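Local coordinates for uncharacterized protein MJ0100 (Methanocaldococcus jannaschii, PDB 3KPB) that probably transfers sulfide to aspartate semialdehyde in homocysteine biosynthesis and binds S-adenosylmethionine and methylthioadenosine in its C-terminal CBS domain pair, at residues I37-E40 against L44-I47; G46-W51 against K62-I67; N71-H76 against S89-S94. All blocks are in the same frame, centred on the assembly; numbering follows the deposited sequence.

Contact 1 of 3, residues I37-E40 against L44-I47; sequences IVDE and LVGI. With SAM (S-adenosylmethionine), chain E.
The carbonyl oxygen of I37 takes two donors at once from consecutive residues of the opposing strand, V45 and G46. V45 N reaches I37 O at 2.8 Å along an almost straight N-H line (176°), while G46 N comes to the same oxygen at 3.3 Å and bent, 141°. In return I37 N donates to G46 O at 2.8 Å, approaching from well above the plane of that carbonyl and not along a lone pair. One residue facing two makes this a classic beta bulge: V45 is the extra residue, its backbone turned toward helical values, and beyond it the register has slipped by one, so that V38 and L44 form the next, non-hydrogen-bonded pair. The bulge sits in the antiparallel hairpin of strands 35-38 and 44-48, part of the first of the two CBS motifs in this C-terminal piece of the protein. At its turn, D39 OD1 accepts from the backbone N of H41 and of K43.

Side chains pack around the kink. V45 lays its two methyls along the opposing segment: CG2 meets I37 CG2 at 3.8 Å, the chains crossing at about a right angle, and CG1 lies 3.9 Å from D39 CB. L44, with CG anti to its backbone N (chi1 -177°), brings CD1 back over the strand to 3.6 Å from I37 O. L44 and V38 share one face of the sheet, where both rest on V105 of the second motif. I37 looks out on the other face, onto S16 and M68. Beyond the bulge, I47 points away from strand 35-38 and sets CG2 3.8 Å from C4 of the adenine of S-adenosylmethionine.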
loop_
_atom_site.group_PDB
_atom_site.type_symbol
_atom_site.label_atom_id
_atom_site.label_comp_id
_atom_site.label_asym_id
_atom_site.label_seq_id
_atom_site.Cartn_x
_atom_site.Cartn_y
_atom_site.Cartn_z
ATOM N N ILE A 37 -12.340 8.161 -7.935
ATOM C CA ILE A 37 -13.663 8.531 -7.451
ATOM C C ILE A 37 -14.263 9.537 -8.424
ATOM O O ILE A 37 -13.607 10.509 -8.809
ATOM C CB ILE A 37 -13.611 9.111 -6.017
ATOM C CG1 ILE A 37 -12.904 8.138 -5.054
ATOM C CG2 ILE A 37 -15.020 9.481 -5.535
ATOM C CD1 ILE A 37 -13.501 6.723 -4.995
ATOM N N VAL A 38 -15.495 9.278 -8.846
ATOM C CA VAL A 38 -16.162 10.140 -9.814
ATOM C C VAL A 38 -17.437 10.705 -9.211
ATOM O O VAL A 38 -18.009 10.117 -8.279
ATOM C CB VAL A 38 -16.465 9.407 -11.144
ATOM C CG1 VAL A 38 -15.171 9.031 -11.853
ATOM C CG2 VAL A 38 -17.355 8.175 -10.916
ATOM N N ASP A 39 -17.869 11.855 -9.727
ATOM C CA ASP A 39 -19.137 12.422 -9.295
ATOM C C ASP A 39 -20.304 11.757 -10.021
ATOM O O ASP A 39 -20.110 10.824 -10.811
ATOM C CB ASP A 39 -19.163 13.960 -9.400
ATOM C CG ASP A 39 -18.962 14.481 -10.820
ATOM O OD1 ASP A 39 -19.295 13.784 -11.806
ATOM O OD2 ASP A 39 -18.477 15.626 -10.943
ATOM N N GLU A 40 -21.511 12.231 -9.731
ATOM C CA GLU A 40 -22.732 11.627 -10.259
ATOM C C GLU A 40 -22.818 11.749 -11.783
ATOM O O GLU A 40 -23.673 11.126 -12.421
ATOM C CB GLU A 40 -23.972 12.215 -9.565
ATOM C CG GLU A 40 -24.331 13.663 -9.939
ATOM C CD GLU A 40 -23.538 14.731 -9.183
ATOM O OE1 GLU A 40 -23.910 15.918 -9.298
ATOM O OE2 GLU A 40 -22.557 14.401 -8.479
ATOM N N LEU A 44 -14.058 12.818 -12.789
ATOM C CA LEU A 44 -13.090 12.576 -11.719
ATOM C C LEU A 44 -13.101 13.658 -10.638
ATOM O O LEU A 44 -13.019 14.851 -10.940
ATOM C CB LEU A 44 -11.678 12.431 -12.296
ATOM C CG LEU A 44 -10.554 12.113 -11.303
ATOM C CD1 LEU A 44 -10.644 10.677 -10.788
ATOM C CD2 LEU A 44 -9.214 12.362 -11.958
ATOM N N VAL A 45 -13.195 13.229 -9.380
ATOM C CA VAL A 45 -13.132 14.138 -8.228
ATOM C C VAL A 45 -12.102 13.723 -7.169
ATOM O O VAL A 45 -11.805 14.495 -6.254
ATOM C CB VAL A 45 -14.515 14.323 -7.548
ATOM C CG1 VAL A 45 -15.522 14.932 -8.520
ATOM C CG2 VAL A 45 -15.037 12.996 -7.000
ATOM N N GLY A 46 -11.559 12.514 -7.275
ATOM C CA GLY A 46 -10.595 12.072 -6.274
ATOM C C GLY A 46 -10.029 10.701 -6.540
ATOM O O GLY A 46 -10.354 10.082 -7.548
ATOM N N ILE A 47 -9.159 10.242 -5.644
ATOM C CA ILE A 47 -8.630 8.879 -5.711
ATOM C C ILE A 47 -8.497 8.259 -4.310
ATOM O O ILE A 47 -8.253 8.964 -3.326
ATOM C CB ILE A 47 -7.294 8.816 -6.517
ATOM C CG1 ILE A 47 -6.931 7.360 -6.858
ATOM C CG2 ILE A 47 -6.156 9.543 -5.768
ATOM C CD1 ILE A 47 -5.782 7.211 -7.857
HETATM N N SAM E . 1.714 4.463 -3.982
HETATM C CA SAM E . 1.436 4.921 -2.612
HETATM C C SAM E . -0.052 4.741 -2.298
HETATM O O SAM E . -0.671 3.746 -2.686
HETATM O OXT SAM E . -0.672 5.581 -1.640
HETATM C CB SAM E . 1.811 6.400 -2.483
HETATM C CG SAM E . 2.337 6.715 -1.081
HETATM S SD SAM E . 1.409 8.059 -0.257
HETATM C CE SAM E . 1.944 7.817 1.422
HETATM C "C5'" SAM E . -0.348 7.575 -0.107
HETATM C "C4'" SAM E . -1.290 8.561 -0.793
HETATM O "O4'" SAM E . -0.994 8.635 -2.196
HETATM C "C3'" SAM E . -2.708 8.003 -0.723
HETATM O "O3'" SAM E . -3.421 8.726 0.277
HETATM C "C2'" SAM E . -3.301 8.295 -2.100
HETATM O "O2'" SAM E . -4.490 9.077 -1.944
HETATM C "C1'" SAM E . -2.208 9.117 -2.788
HETATM N N9 SAM E . -2.212 8.801 -4.232
HETATM C C8 SAM E . -2.028 7.596 -4.777
HETATM N N7 SAM E . -2.106 7.697 -6.106
HETATM C C5 SAM E . -2.338 8.973 -6.406
HETATM C C6 SAM E . -2.513 9.667 -7.597
HETATM N N6 SAM E . -2.456 9.045 -8.770
HETATM N N1 SAM E . -2.740 10.989 -7.548
HETATM C C2 SAM E . -2.800 11.627 -6.390
HETATM N N3 SAM E . -2.638 10.994 -5.238
HETATM C C4 SAM E . -2.409 9.673 -5.217
#

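Contact 2 of 3, residues G46-W51 against K62-I67. With SAM (S-adenosylmethionine), chain E.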
loop_
_atom_site.group_PDB
_atom_site.type_symbol
_atom_site.label_atom_id
_atom_site.label_comp_id
_atom_site.label_asym_id
_atom_site.label_seq_id
_atom_site.Cartn_x
_atom_site.Cartn_y
_atom_site.Cartn_z
ATOM N N GLY A 46 -11.559 12.514 -7.275
ATOM C CA GLY A 46 -10.595 12.072 -6.274
ATOM C C GLY A 46 -10.029 10.701 -6.540
ATOM O O GLY A 46 -10.354 10.082 -7.548
ATOM N N ILE A 47 -9.159 10.242 -5.644
ATOM C CA ILE A 47 -8.630 8.879 -5.711
ATOM C C ILE A 47 -8.497 8.259 -4.310
ATOM O O ILE A 47 -8.253 8.964 -3.326
ATOM C CB ILE A 47 -7.294 8.816 -6.517
ATOM C CG1 ILE A 47 -6.931 7.360 -6.858
ATOM C CG2 ILE A 47 -6.156 9.543 -5.768
ATOM C CD1 ILE A 47 -5.782 7.211 -7.857
ATOM N N ILE A 48 -8.703 6.944 -4.237
ATOM C CA ILE A 48 -8.572 6.171 -3.002
ATOM C C ILE A 48 -7.589 5.025 -3.232
ATOM O O ILE A 48 -7.624 4.387 -4.284
ATOM C CB ILE A 48 -9.969 5.586 -2.600
ATOM C CG1 ILE A 48 -10.888 6.685 -2.050
ATOM C CG2 ILE A 48 -9.862 4.410 -1.605
ATOM C CD1 ILE A 48 -10.436 7.298 -0.726
ATOM N N THR A 49 -6.717 4.762 -2.261
ATOM C CA THR A 49 -5.922 3.523 -2.225
ATOM C C THR A 49 -6.136 2.870 -0.857
ATOM O O THR A 49 -6.803 3.453 0.002
ATOM C CB THR A 49 -4.412 3.791 -2.399
ATOM O OG1 THR A 49 -3.927 4.499 -1.253
ATOM C CG2 THR A 49 -4.135 4.620 -3.644
ATOM N N SER A 50 -5.569 1.687 -0.624
ATOM C CA SER A 50 -5.691 1.093 0.715
ATOM C C SER A 50 -5.108 1.979 1.818
ATOM O O SER A 50 -5.546 1.895 2.969
ATOM C CB SER A 50 -5.091 -0.313 0.791
ATOM O OG SER A 50 -3.693 -0.282 0.571
ATOM N N TRP A 51 -4.132 2.820 1.475
ATOM C CA TRP A 51 -3.608 3.774 2.446
ATOM C C TRP A 51 -4.712 4.695 2.963
ATOM O O TRP A 51 -4.797 4.963 4.163
ATOM C CB TRP A 51 -2.459 4.592 1.869
ATOM C CG TRP A 51 -1.805 5.446 2.905
ATOM C CD1 TRP A 51 -1.912 6.804 3.042
ATOM C CD2 TRP A 51 -0.971 4.998 3.979
ATOM N NE1 TRP A 51 -1.177 7.231 4.126
ATOM C CE2 TRP A 51 -0.582 6.143 4.714
ATOM C CE3 TRP A 51 -0.494 3.740 4.382
ATOM C CZ2 TRP A 51 0.261 6.067 5.833
ATOM C CZ3 TRP A 51 0.342 3.666 5.494
ATOM C CH2 TRP A 51 0.709 4.824 6.205
ATOM N N LYS A 62 -16.431 8.649 7.908
ATOM C CA LYS A 62 -17.471 7.695 7.515
ATOM C C LYS A 62 -17.613 7.462 6.010
ATOM O O LYS A 62 -17.988 6.366 5.596
ATOM C CB LYS A 62 -18.827 8.098 8.102
ATOM C CG LYS A 62 -18.892 8.020 9.617
ATOM C CD LYS A 62 -20.273 8.402 10.128
ATOM C CE LYS A 62 -20.318 8.445 11.650
ATOM N NZ LYS A 62 -19.561 9.603 12.208
ATOM N N THR A 63 -17.344 8.484 5.198
ATOM C CA THR A 63 -17.519 8.371 3.742
ATOM C C THR A 63 -16.224 8.665 2.998
ATOM O O THR A 63 -15.341 9.368 3.503
ATOM C CB THR A 63 -18.622 9.316 3.191
ATOM O OG1 THR A 63 -18.203 10.679 3.348
ATOM C CG2 THR A 63 -19.947 9.109 3.922
ATOM N N ILE A 64 -16.144 8.135 1.783
ATOM C CA ILE A 64 -14.992 8.309 0.910
ATOM C C ILE A 64 -14.722 9.778 0.634
ATOM O O ILE A 64 -13.569 10.206 0.582
ATOM C CB ILE A 64 -15.186 7.503 -0.396
ATOM C CG1 ILE A 64 -14.926 6.018 -0.111
ATOM C CG2 ILE A 64 -14.270 7.994 -1.519
ATOM C CD1 ILE A 64 -13.595 5.731 0.625
ATOM N N GLU A 65 -15.767 10.574 0.499
ATOM C CA GLU A 65 -15.490 11.932 0.133
ATOM C C GLU A 65 -14.754 12.728 1.216
ATOM O O GLU A 65 -14.082 13.709 0.909
ATOM C CB GLU A 65 -16.732 12.610 -0.391
ATOM C CG GLU A 65 -17.585 13.287 0.606
ATOM C CD GLU A 65 -18.134 14.534 -0.014
ATOM O OE1 GLU A 65 -19.369 14.661 -0.107
ATOM O OE2 GLU A 65 -17.323 15.385 -0.443
ATOM N N GLU A 66 -14.825 12.261 2.459
ATOM C CA GLU A 66 -14.104 12.900 3.561
ATOM C C GLU A 66 -12.618 12.566 3.610
ATOM O O GLU A 66 -11.864 13.215 4.340
ATOM C CB GLU A 66 -14.731 12.522 4.895
ATOM C CG GLU A 66 -16.186 12.873 5.002
ATOM C CD GLU A 66 -16.811 12.312 6.252
ATOM O OE1 GLU A 66 -16.635 12.920 7.330
ATOM O OE2 GLU A 66 -17.484 11.266 6.159
ATOM N N ILE A 67 -12.194 11.562 2.847
ATOM C CA ILE A 67 -10.812 11.092 2.926
ATOM C C ILE A 67 -10.094 11.039 1.579
ATOM O O ILE A 67 -8.862 10.989 1.545
ATOM C CB ILE A 67 -10.722 9.706 3.642
ATOM C CG1 ILE A 67 -9.328 9.474 4.248
ATOM C CG2 ILE A 67 -11.136 8.562 2.708
ATOM C CD1 ILE A 67 -9.049 10.291 5.503
HETATM N N SAM E . 1.714 4.463 -3.982
HETATM C CA SAM E . 1.436 4.921 -2.612
HETATM C C SAM E . -0.052 4.741 -2.298
HETATM O O SAM E . -0.671 3.746 -2.686
HETATM O OXT SAM E . -0.672 5.581 -1.640
HETATM C CB SAM E . 1.811 6.400 -2.483
HETATM C CG SAM E . 2.337 6.715 -1.081
HETATM S SD SAM E . 1.409 8.059 -0.257
HETATM C CE SAM E . 1.944 7.817 1.422
HETATM C "C5'" SAM E . -0.348 7.575 -0.107
HETATM C "C4'" SAM E . -1.290 8.561 -0.793
HETATM O "O4'" SAM E . -0.994 8.635 -2.196
HETATM C "C3'" SAM E . -2.708 8.003 -0.723
HETATM O "O3'" SAM E . -3.421 8.726 0.277
HETATM C "C2'" SAM E . -3.301 8.295 -2.100
HETATM O "O2'" SAM E . -4.490 9.077 -1.944
HETATM C "C1'" SAM E . -2.208 9.117 -2.788
HETATM N N9 SAM E . -2.212 8.801 -4.232
HETATM C C8 SAM E . -2.028 7.596 -4.777
HETATM N N7 SAM E . -2.106 7.697 -6.106
HETATM C C5 SAM E . -2.338 8.973 -6.406
HETATM C C6 SAM E . -2.513 9.667 -7.597
HETATM N N6 SAM E . -2.456 9.045 -8.770
HETATM N N1 SAM E . -2.740 10.989 -7.548
HETATM C C2 SAM E . -2.800 11.627 -6.390
HETATM N N3 SAM E . -2.638 10.994 -5.238
HETATM C C4 SAM E . -2.409 9.673 -5.217
#
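I48 reaches from its strand into a pair of isoleucines, I64 and I67, and apolar packing of these three side chains is what holds the two segments together. I48 CG1 sits 3.7 Å from I64 CG2, and its end methyl CD1 meets two methyls, I67 CG2 at 3.7 Å and I64 CD1 at 3.8 Å. With I64 the side chains cross obliquely, with I67 at about a right angle. I48 carries CG1 beside its backbone N (chi1 -74°), which directs the longer branch at the loop. All three are buried.

Polar bonds run within each segment. In 62-67, E66 folds its carboxylate back on the start of the turn: OE2 accepts from T63 N at 2.9 Å and, through its anti lone pair, from T63 OG1 at 3.0 Å. Both bonds grip the same oxygen and tether the end of the glutamate to T63, and T63 O answers by taking the backbone N of E66. In 46-51, T49 is the N-cap of helix 50-58, its OG1 receiving a weak bond from W51 N. S50 OG hydrogen-bonds to S50 OG of the second subunit.

Ligand contacts belong to the strand-to-helix segment. T49 OG1 makes a weak 3.5 Å bond to OXT of S-adenosylmethionine. Over one face of the W51 indole, near its rim, stands the ligand's CE methyl; the partial positive charge it shares with the sulfonium would probably favour that place. The ribose O3' lies in plane at the ring's edge.

Strand 44-48 and helix 50-58 belong to the first CBS motif, and loop 62-67 leads on toward strand 75-76 of the second. I64 also rests on I20 and A23 of helix 20-30, I67 on K55 and A56 of helix 50-58, and I48 on I53, so the loop is packed between those two helices and the hairpin of strands 35-38 and 44-48.

Contact 3 of 3, residues N71-H76 against S89-S94; sequences NVITAH and SKYNIS. With SAM (S-adenosylmethionine), chain E.
One face of the Y91 ring is taken by I73, whose CD1 methyl stands 3.9 Å from the ring centroid, 30° off the normal, in a CH-pi contact. The methyl is shifted toward the root of the ring and comes to 3.4 Å from Y91 CG. The second flat group is the adenine of S-adenosylmethionine: I93 lies over one side, CG2 at 3.9 Å from N7, while I47 packs on the opposite side. Backbone atoms read its polar border. I73 N donates to N1 at 2.9 Å, and N6 donates to I73 O at 3.2 Å along a nearly straight N-H line (174°).

I73 and I93 meet through their CD1 methyls, 3.7 Å apart. For I73 this follows from an extended end branch (chi2 151°) that carries CD1 to Y91 and I93 together. An alanine at I73 is likely to leave that face of the tyrosine without its methyl and strip I93 CD1 of the I73 CD1 contact.

The two segments belong to the beta-alpha-beta unit of strand 75-76, helix 81-91 and strand 95-99 in the second CBS motif, and the ligand enters between the approach to the first strand and the turn after the helix. There N92 leaves helical geometry with positive phi, and its O lies 3.5 Å from CB of the ligand. Two residues on, S94 OG takes a weak 3.3 Å bond from the ligand's amino N and is also bonded to H34 NE2 from the first motif.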
loop_
_atom_site.group_PDB
_atom_site.type_symbol
_atom_site.label_atom_id
_atom_site.label_comp_id
_atom_site.label_asym_id
_atom_site.label_seq_id
_atom_site.Cartn_x
_atom_site.Cartn_y
_atom_site.Cartn_z
ATOM N N ASN A 71 -6.304 16.215 -5.064
ATOM C CA ASN A 71 -5.350 16.610 -6.101
ATOM C C ASN A 71 -4.814 15.360 -6.779
ATOM O O ASN A 71 -3.789 14.800 -6.373
ATOM C CB ASN A 71 -4.216 17.465 -5.521
ATOM C CG ASN A 71 -3.163 17.846 -6.560
ATOM O OD1 ASN A 71 -3.358 17.681 -7.768
ATOM N ND2 ASN A 71 -2.035 18.361 -6.084
ATOM N N VAL A 72 -5.529 14.913 -7.804
ATOM C CA VAL A 72 -5.196 13.662 -8.458
ATOM C C VAL A 72 -4.186 13.883 -9.569
ATOM O O VAL A 72 -4.374 14.738 -10.442
ATOM C CB VAL A 72 -6.444 12.951 -9.038
ATOM C CG1 VAL A 72 -6.105 11.518 -9.439
ATOM C CG2 VAL A 72 -7.587 12.961 -8.033
ATOM N N ILE A 73 -3.111 13.105 -9.516
ATOM C CA ILE A 73 -2.139 13.042 -10.600
ATOM C C ILE A 73 -2.672 12.079 -11.653
ATOM O O ILE A 73 -2.899 10.898 -11.369
ATOM C CB ILE A 73 -0.761 12.576 -10.098
ATOM C CG1 ILE A 73 -0.271 13.506 -8.986
ATOM C CG2 ILE A 73 0.244 12.511 -11.257
ATOM C CD1 ILE A 73 0.644 12.839 -7.987
ATOM N N THR A 74 -2.871 12.597 -12.863
ATOM C CA THR A 74 -3.557 11.873 -13.920
ATOM C C THR A 74 -2.703 11.808 -15.170
ATOM O O THR A 74 -1.687 12.507 -15.289
ATOM C CB THR A 74 -4.899 12.551 -14.303
ATOM O OG1 THR A 74 -4.651 13.893 -14.748
ATOM C CG2 THR A 74 -5.854 12.593 -13.118
ATOM N N ALA A 75 -3.118 10.938 -16.084
ATOM C CA ALA A 75 -2.555 10.875 -17.418
ATOM C C ALA A 75 -3.654 11.120 -18.431
ATOM O O ALA A 75 -4.831 10.854 -18.176
ATOM C CB ALA A 75 -1.898 9.533 -17.660
ATOM N N HIS A 76 -3.270 11.647 -19.583
ATOM C CA HIS A 76 -4.246 11.895 -20.620
ATOM C C HIS A 76 -4.219 10.717 -21.561
ATOM O O HIS A 76 -3.177 10.081 -21.755
ATOM C CB HIS A 76 -3.936 13.195 -21.354
ATOM C CG HIS A 76 -5.083 13.730 -22.156
ATOM N ND1 HIS A 76 -5.312 13.365 -23.465
ATOM C CD2 HIS A 76 -6.042 14.635 -21.844
ATOM C CE1 HIS A 76 -6.374 14.007 -23.919
ATOM N NE2 HIS A 76 -6.836 14.783 -22.957
ATOM N N SER A 89 7.519 8.136 -10.867
ATOM C CA SER A 89 8.752 8.247 -10.070
ATOM C C SER A 89 8.848 9.588 -9.325
ATOM O O SER A 89 9.278 9.629 -8.167
ATOM C CB SER A 89 10.011 7.992 -10.915
ATOM O OG SER A 89 9.902 8.573 -12.211
ATOM N N LYS A 90 8.431 10.668 -9.986
ATOM C CA LYS A 90 8.513 12.013 -9.412
ATOM C C LYS A 90 7.636 12.185 -8.172
ATOM O O LYS A 90 8.074 12.764 -7.177
ATOM C CB LYS A 90 8.155 13.082 -10.453
ATOM C CG LYS A 90 8.406 14.511 -9.973
ATOM C CD LYS A 90 7.780 15.546 -10.890
ATOM C CE LYS A 90 8.047 16.959 -10.377
ATOM N NZ LYS A 90 7.486 18.002 -11.281
ATOM N N TYR A 91 6.407 11.682 -8.236
ATOM C CA TYR A 91 5.460 11.816 -7.131
ATOM C C TYR A 91 5.433 10.597 -6.223
ATOM O O TYR A 91 4.700 10.572 -5.228
ATOM C CB TYR A 91 4.063 12.107 -7.670
ATOM C CG TYR A 91 3.964 13.465 -8.308
ATOM C CD1 TYR A 91 3.873 14.615 -7.524
ATOM C CD2 TYR A 91 3.974 13.607 -9.694
ATOM C CE1 TYR A 91 3.790 15.871 -8.103
ATOM C CE2 TYR A 91 3.891 14.861 -10.286
ATOM C CZ TYR A 91 3.800 15.987 -9.483
ATOM O OH TYR A 91 3.716 17.231 -10.064
ATOM N N ASN A 92 6.246 9.598 -6.568
ATOM C CA ASN A 92 6.319 8.335 -5.829
ATOM C C ASN A 92 4.928 7.709 -5.674
ATOM O O ASN A 92 4.488 7.364 -4.572
ATOM C CB ASN A 92 7.039 8.531 -4.484
ATOM C CG ASN A 92 7.233 7.228 -3.717
ATOM O OD1 ASN A 92 7.588 6.195 -4.288
ATOM N ND2 ASN A 92 7.003 7.279 -2.410
ATOM N N ILE A 93 4.238 7.596 -6.803
ATOM C CA ILE A 93 2.941 6.933 -6.877
ATOM C C ILE A 93 3.045 5.727 -7.807
ATOM O O ILE A 93 3.999 5.611 -8.581
ATOM C CB ILE A 93 1.826 7.891 -7.359
ATOM C CG1 ILE A 93 2.203 8.511 -8.711
ATOM C CG2 ILE A 93 1.537 8.957 -6.298
ATOM C CD1 ILE A 93 1.144 9.407 -9.303
ATOM N N SER A 94 2.062 4.836 -7.732
ATOM C CA SER A 94 2.112 3.580 -8.473
ATOM C C SER A 94 0.893 3.363 -9.369
ATOM O O SER A 94 0.766 2.313 -9.997
ATOM C CB SER A 94 2.267 2.410 -7.498
ATOM O OG SER A 94 1.258 2.441 -6.501
HETATM N N SAM E . 1.714 4.463 -3.982
HETATM C CA SAM E . 1.436 4.921 -2.612
HETATM C C SAM E . -0.052 4.741 -2.298
HETATM O O SAM E . -0.671 3.746 -2.686
HETATM O OXT SAM E . -0.672 5.581 -1.640
HETATM C CB SAM E . 1.811 6.400 -2.483
HETATM C CG SAM E . 2.337 6.715 -1.081
HETATM S SD SAM E . 1.409 8.059 -0.257
HETATM C CE SAM E . 1.944 7.817 1.422
HETATM C "C5'" SAM E . -0.348 7.575 -0.107
HETATM C "C4'" SAM E . -1.290 8.561 -0.793
HETATM O "O4'" SAM E . -0.994 8.635 -2.196
HETATM C "C3'" SAM E . -2.708 8.003 -0.723
HETATM O "O3'" SAM E . -3.421 8.726 0.277
HETATM C "C2'" SAM E . -3.301 8.295 -2.100
HETATM O "O2'" SAM E . -4.490 9.077 -1.944
HETATM C "C1'" SAM E . -2.208 9.117 -2.788
HETATM N N9 SAM E . -2.212 8.801 -4.232
HETATM C C8 SAM E . -2.028 7.596 -4.777
HETATM N N7 SAM E . -2.106 7.697 -6.106
HETATM C C5 SAM E . -2.338 8.973 -6.406
HETATM C C6 SAM E . -2.513 9.667 -7.597
HETATM N N6 SAM E . -2.456 9.045 -8.770
HETATM N N1 SAM E . -2.740 10.989 -7.548
HETATM C C2 SAM E . -2.800 11.627 -6.390
HETATM N N3 SAM E . -2.638 10.994 -5.238
HETATM C C4 SAM E . -2.409 9.673 -5.217
#

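Overall arrangement
Followed from the N terminus, contact 1 closes the short hairpin between strands 35-38 and 44-48. Contact 2 starts on that second strand, sharing G46 and I47, and closes the longer loop through helix 50-58; I37 CD1 touches I64 CG2 at 3.8 Å, joining the two directly. Contact 3 opens later and spans helix 81-91 in the second CBS motif. None nests in another: the first two overlap on one strand, and the third follows in series. V72 bridges the motifs, its CG2 lying 3.6 Å from G46 CA, and S-adenosylmethionine, touched by all three, occupies the cleft between them.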